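Leucyl-tRNA synthetase subunit alpha (Aquifex aeolicus, PDB 3O0A) probably joins leucine to its cognate tRNA, with a CP1 hydrolytic domain that probably clears wrongly attached amino acids by hydrolysis. Local coordinates at residues Arg37-Asp41 / Leu64-Leu68; Asp48-Thr54 / Pro159-Val164. All coordinates share one frame; numbering follows the deposited sequence.

Contact 1: residues Arg37-Asp41 / Leu64-Leu68; sequences RIYID and LVPVL
L64 spreads its two methyl groups over the strand 37-41, each meeting a different isoleucine. CD2 of L64 packs on CG2 of I38 at 4.0 Å, while CD1 lies 4.0 Å from CG1 of I40. The first torsion of L64 sets CG anti to its carbonyl carbon (chi1 -77°), and from there the fork reaches both partners. One turn further along, L68 adds a looser layer: its CD2 stands 4.3 Å from CG2 of I38 and its CD1 4.4 Å from CG1 of I40. All four are buried.

The strand's backbone takes part where O of Y39 lies 3.4 Å from CD1 of L64, a van der Waals contact of a methyl group on a carbonyl oxygen.

Y39 points its CB away from the helix, and NH1 of R37 donates to its OH at 2.9 Å, the hydroxyl 12° out of the guanidinium plane. The same OH also bonds to E35.

The axes of the two segments approach to 11.1 Å, their N-to-C directions 147° apart and so roughly antiparallel. L58 of strand 55-58 and V24 help to close the apolar core, near the C23-C70 disulfide that fastens helix 64-74 to the chain ahead of helix 26-35. This is helix-on-sheet packing within the alpha/beta editing domain, with aliphatic side chains covering one face of strand 37-44, an outer strand of a three-stranded antiparallel sheet.

Contact 2: residues Asp48-Thr54 / Pro159-Val164; sequences DTVFGAT and PIKVVV
F51 meets V163 through the base of its side chain, CB lying 3.9 Å from V163 CG1, while the phenyl ring turns from V163 and lies against W204 of helix 194-207 and D187. The flat group that V163 does cover is the peptide joining F51 to G52: CG1 sits over one face of it, 3.4 Å from G52 N. The fit is tight, and a beta carbon on G52 would run into CG2 of V163.

The carbonyl oxygen of that peptide, F51 O, takes a hydrogen bond from K161 NZ at 2.9 Å, almost straight in line with the C=O (166°). With CG anti to the backbone N (chi1 -179°) and every later torsion also extended, the lysine reaches its full length alongside the backbone of F51 and G52, and its ammonium group is shared with E120 in a salt bridge. Cut back to alanine, K161 would no longer reach, and the F51 carbonyl and the E120 carboxylate would probably both be left without this positively charged partner.

T54 OG1 donates to P159 O at 2.7 Å, approaching 29° from the carbonyl plane, and T54 CG2 rests 3.6 Å from K161 CB. A water also bridges the two backbones, donating to G52 O at 2.8 Å and accepting from K161 N at 3.0 Å. At the other end, CG2 of T49 and CG2 of V164 touch at 3.9 Å.

The two segments thus run side by side, linked by side chains and water. The 3-10 segment that includes 48-52 is backed by helix 194-207 and by strands 6-13 and 138-141, whereas 159-164 follows helix 147-156 and ends on the first residue of the short strand 164-165.

In the fold
Contacts 1 and 2 lie on opposite sides of the chain's centre, their own centres 22 Å apart and their nearest atoms about 10 Å apart. They do not touch, yet neighbouring strands join them. Strand 37-44, which begins with contact 1, leads into the loop that holds 48-54; strand 55-58 follows directly, and its L58 packs against I40, L64 and L68. F10 of strand 6-13 is a second bridge: its backbone pairs with I40, while its side chain touches V50 and A53. By analogy with related synthetases, the threonine-rich region running into 48-54 probably borders the editing pocket, which would put contact 2 nearer to it than contact 1.

Contact 1: residues Arg37-Asp41 / Leu64-Leu68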
# COMPACT_ATOMS: atom_id res chain seq x y z
N ARG A 37 -1.52 13.71 -10.02
CA ARG A 37 -1.24 12.44 -9.32
C ARG A 37 0.24 12.24 -9.08
O ARG A 37 1.06 12.67 -9.89
CB ARG A 37 -1.72 11.26 -10.16
CG ARG A 37 -3.20 11.16 -10.32
CD ARG A 37 -3.55 10.04 -11.28
NE ARG A 37 -4.99 9.95 -11.38
CZ ARG A 37 -5.65 9.00 -12.04
NH1 ARG A 37 -5.00 8.04 -12.68
NH2 ARG A 37 -6.98 9.02 -12.05
N ILE A 38 0.55 11.55 -7.98
CA ILE A 38 1.88 10.96 -7.77
C ILE A 38 1.66 9.46 -7.65
O ILE A 38 0.97 9.00 -6.75
CB ILE A 38 2.58 11.49 -6.49
CG1 ILE A 38 2.78 13.02 -6.59
CG2 ILE A 38 3.92 10.74 -6.25
CD1 ILE A 38 3.81 13.50 -7.60
N TYR A 39 2.20 8.71 -8.60
CA TYR A 39 1.93 7.27 -8.62
C TYR A 39 2.78 6.50 -7.62
O TYR A 39 3.97 6.77 -7.49
CB TYR A 39 2.14 6.71 -10.02
CG TYR A 39 1.00 7.03 -10.96
CD1 TYR A 39 -0.20 6.31 -10.88
CD2 TYR A 39 1.11 8.03 -11.91
CE1 TYR A 39 -1.26 6.58 -11.74
CE2 TYR A 39 0.04 8.30 -12.78
CZ TYR A 39 -1.14 7.58 -12.68
OH TYR A 39 -2.20 7.83 -13.52
N ILE A 40 2.15 5.52 -6.97
CA ILE A 40 2.87 4.55 -6.15
C ILE A 40 2.59 3.18 -6.73
O ILE A 40 1.55 2.58 -6.47
CB ILE A 40 2.40 4.61 -4.68
CG1 ILE A 40 2.55 6.04 -4.14
CG2 ILE A 40 3.18 3.63 -3.79
CD1 ILE A 40 1.35 6.92 -4.37
N ASP A 41 3.54 2.68 -7.51
CA ASP A 41 3.36 1.37 -8.12
C ASP A 41 3.71 0.30 -7.09
O ASP A 41 4.75 0.38 -6.42
CB ASP A 41 4.27 1.19 -9.33
CG ASP A 41 3.91 2.10 -10.49
OD1 ASP A 41 2.77 2.61 -10.56
OD2 ASP A 41 4.80 2.29 -11.36
N LEU A 64 10.22 7.70 -2.73
CA LEU A 64 9.01 8.51 -2.51
C LEU A 64 8.78 8.86 -1.03
O LEU A 64 7.93 9.69 -0.70
CB LEU A 64 7.76 7.85 -3.10
CG LEU A 64 7.57 7.93 -4.61
CD1 LEU A 64 6.28 7.19 -4.98
CD2 LEU A 64 7.51 9.38 -5.10
N VAL A 65 9.51 8.22 -0.13
CA VAL A 65 9.31 8.52 1.30
C VAL A 65 9.49 10.01 1.63
O VAL A 65 8.59 10.60 2.21
CB VAL A 65 10.17 7.61 2.22
CG1 VAL A 65 10.12 8.11 3.65
CG2 VAL A 65 9.67 6.18 2.13
N PRO A 66 10.64 10.64 1.26
CA PRO A 66 10.78 12.07 1.56
C PRO A 66 9.81 12.95 0.76
O PRO A 66 9.32 13.95 1.29
CB PRO A 66 12.24 12.38 1.21
CG PRO A 66 12.69 11.29 0.32
CD PRO A 66 11.86 10.08 0.65
N VAL A 67 9.50 12.57 -0.47
CA VAL A 67 8.56 13.30 -1.30
C VAL A 67 7.18 13.33 -0.63
O VAL A 67 6.60 14.41 -0.43
CB VAL A 67 8.46 12.69 -2.72
CG1 VAL A 67 7.39 13.42 -3.53
CG2 VAL A 67 9.81 12.76 -3.43
N LEU A 68 6.67 12.15 -0.29
CA LEU A 68 5.33 12.06 0.31
C LEU A 68 5.26 12.63 1.71
O LEU A 68 4.24 13.23 2.09
CB LEU A 68 4.84 10.61 0.28
CG LEU A 68 4.67 10.03 -1.12
CD1 LEU A 68 4.25 8.56 -0.95
CD2 LEU A 68 3.65 10.83 -1.96

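Contact 2: residues Asp48-Thr54 / Pro159-Val164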
# COMPACT_ATOMS: atom_id res chain seq x y z
N ASP A 48 -6.05 -10.48 -6.27
CA ASP A 48 -7.40 -10.85 -5.85
C ASP A 48 -7.85 -10.15 -4.56
O ASP A 48 -9.05 -10.09 -4.28
CB ASP A 48 -7.55 -12.38 -5.70
CG ASP A 48 -6.51 -13.00 -4.75
OD1 ASP A 48 -5.36 -12.53 -4.67
OD2 ASP A 48 -6.86 -13.99 -4.09
N THR A 49 -6.90 -9.60 -3.81
CA THR A 49 -7.16 -8.94 -2.53
C THR A 49 -7.14 -7.40 -2.60
O THR A 49 -7.22 -6.72 -1.56
CB THR A 49 -6.18 -9.41 -1.43
OG1 THR A 49 -4.85 -8.94 -1.70
CG2 THR A 49 -6.18 -10.94 -1.32
N VAL A 50 -7.04 -6.85 -3.81
CA VAL A 50 -6.81 -5.40 -3.97
C VAL A 50 -7.92 -4.55 -3.31
O VAL A 50 -7.65 -3.47 -2.79
CB VAL A 50 -6.58 -5.01 -5.46
CG1 VAL A 50 -7.86 -5.20 -6.27
CG2 VAL A 50 -6.05 -3.53 -5.57
N PHE A 51 -9.15 -5.05 -3.33
CA PHE A 51 -10.24 -4.29 -2.71
C PHE A 51 -10.09 -4.24 -1.20
O PHE A 51 -10.74 -3.42 -0.54
CB PHE A 51 -11.61 -4.87 -3.10
CG PHE A 51 -12.00 -4.59 -4.53
CD1 PHE A 51 -11.53 -5.39 -5.57
CD2 PHE A 51 -12.87 -3.53 -4.83
CE1 PHE A 51 -11.90 -5.14 -6.90
CE2 PHE A 51 -13.25 -3.27 -6.17
CZ PHE A 51 -12.76 -4.08 -7.21
N GLY A 52 -9.24 -5.10 -0.65
CA GLY A 52 -9.03 -5.19 0.79
C GLY A 52 -7.85 -4.39 1.28
O GLY A 52 -7.51 -4.44 2.47
N ALA A 53 -7.22 -3.64 0.38
CA ALA A 53 -6.09 -2.80 0.77
C ALA A 53 -6.58 -1.65 1.64
O ALA A 53 -7.43 -0.87 1.22
CB ALA A 53 -5.32 -2.28 -0.47
N THR A 54 -6.09 -1.59 2.87
CA THR A 54 -6.51 -0.53 3.80
C THR A 54 -5.39 0.45 4.13
O THR A 54 -5.61 1.43 4.86
CB THR A 54 -7.10 -1.12 5.10
OG1 THR A 54 -6.10 -1.89 5.77
CG2 THR A 54 -8.30 -2.01 4.79
N PRO A 159 -7.39 -0.22 9.79
CA PRO A 159 -8.57 -1.00 9.44
C PRO A 159 -8.29 -2.38 8.85
O PRO A 159 -7.32 -2.56 8.11
CB PRO A 159 -9.27 -0.12 8.40
CG PRO A 159 -8.79 1.24 8.67
CD PRO A 159 -7.37 1.06 9.06
N ILE A 160 -9.15 -3.33 9.19
CA ILE A 160 -9.10 -4.67 8.63
C ILE A 160 -10.34 -4.80 7.76
O ILE A 160 -11.46 -4.54 8.21
CB ILE A 160 -9.05 -5.76 9.73
CG1 ILE A 160 -7.96 -5.44 10.76
CG2 ILE A 160 -8.83 -7.14 9.11
CD1 ILE A 160 -8.09 -6.20 12.09
N LYS A 161 -10.15 -5.18 6.50
CA LYS A 161 -11.25 -5.32 5.55
C LYS A 161 -11.20 -6.69 4.86
O LYS A 161 -10.25 -6.99 4.14
CB LYS A 161 -11.19 -4.19 4.51
CG LYS A 161 -12.30 -4.20 3.46
CD LYS A 161 -12.09 -3.01 2.54
CE LYS A 161 -13.17 -2.87 1.50
NZ LYS A 161 -12.81 -1.74 0.59
N VAL A 162 -12.21 -7.51 5.10
CA VAL A 162 -12.27 -8.84 4.50
C VAL A 162 -12.72 -8.77 3.04
O VAL A 162 -13.74 -8.16 2.74
CB VAL A 162 -13.20 -9.79 5.30
CG1 VAL A 162 -13.19 -11.19 4.67
CG2 VAL A 162 -12.75 -9.86 6.76
N VAL A 163 -11.93 -9.39 2.16
CA VAL A 163 -12.30 -9.49 0.73
C VAL A 163 -12.26 -10.91 0.15
O VAL A 163 -12.79 -11.14 -0.92
CB VAL A 163 -11.47 -8.53 -0.17
CG1 VAL A 163 -11.87 -7.09 0.08
CG2 VAL A 163 -9.97 -8.75 0.02
N VAL A 164 -11.63 -11.83 0.86
CA VAL A 164 -11.60 -13.24 0.47
C VAL A 164 -12.23 -14.03 1.60
O VAL A 164 -11.65 -14.18 2.68
CB VAL A 164 -10.17 -13.75 0.18
CG1 VAL A 164 -10.18 -15.25 -0.15
CG2 VAL A 164 -9.53 -12.97 -0.98
O HOH W 1 -7.79 -5.97 4.81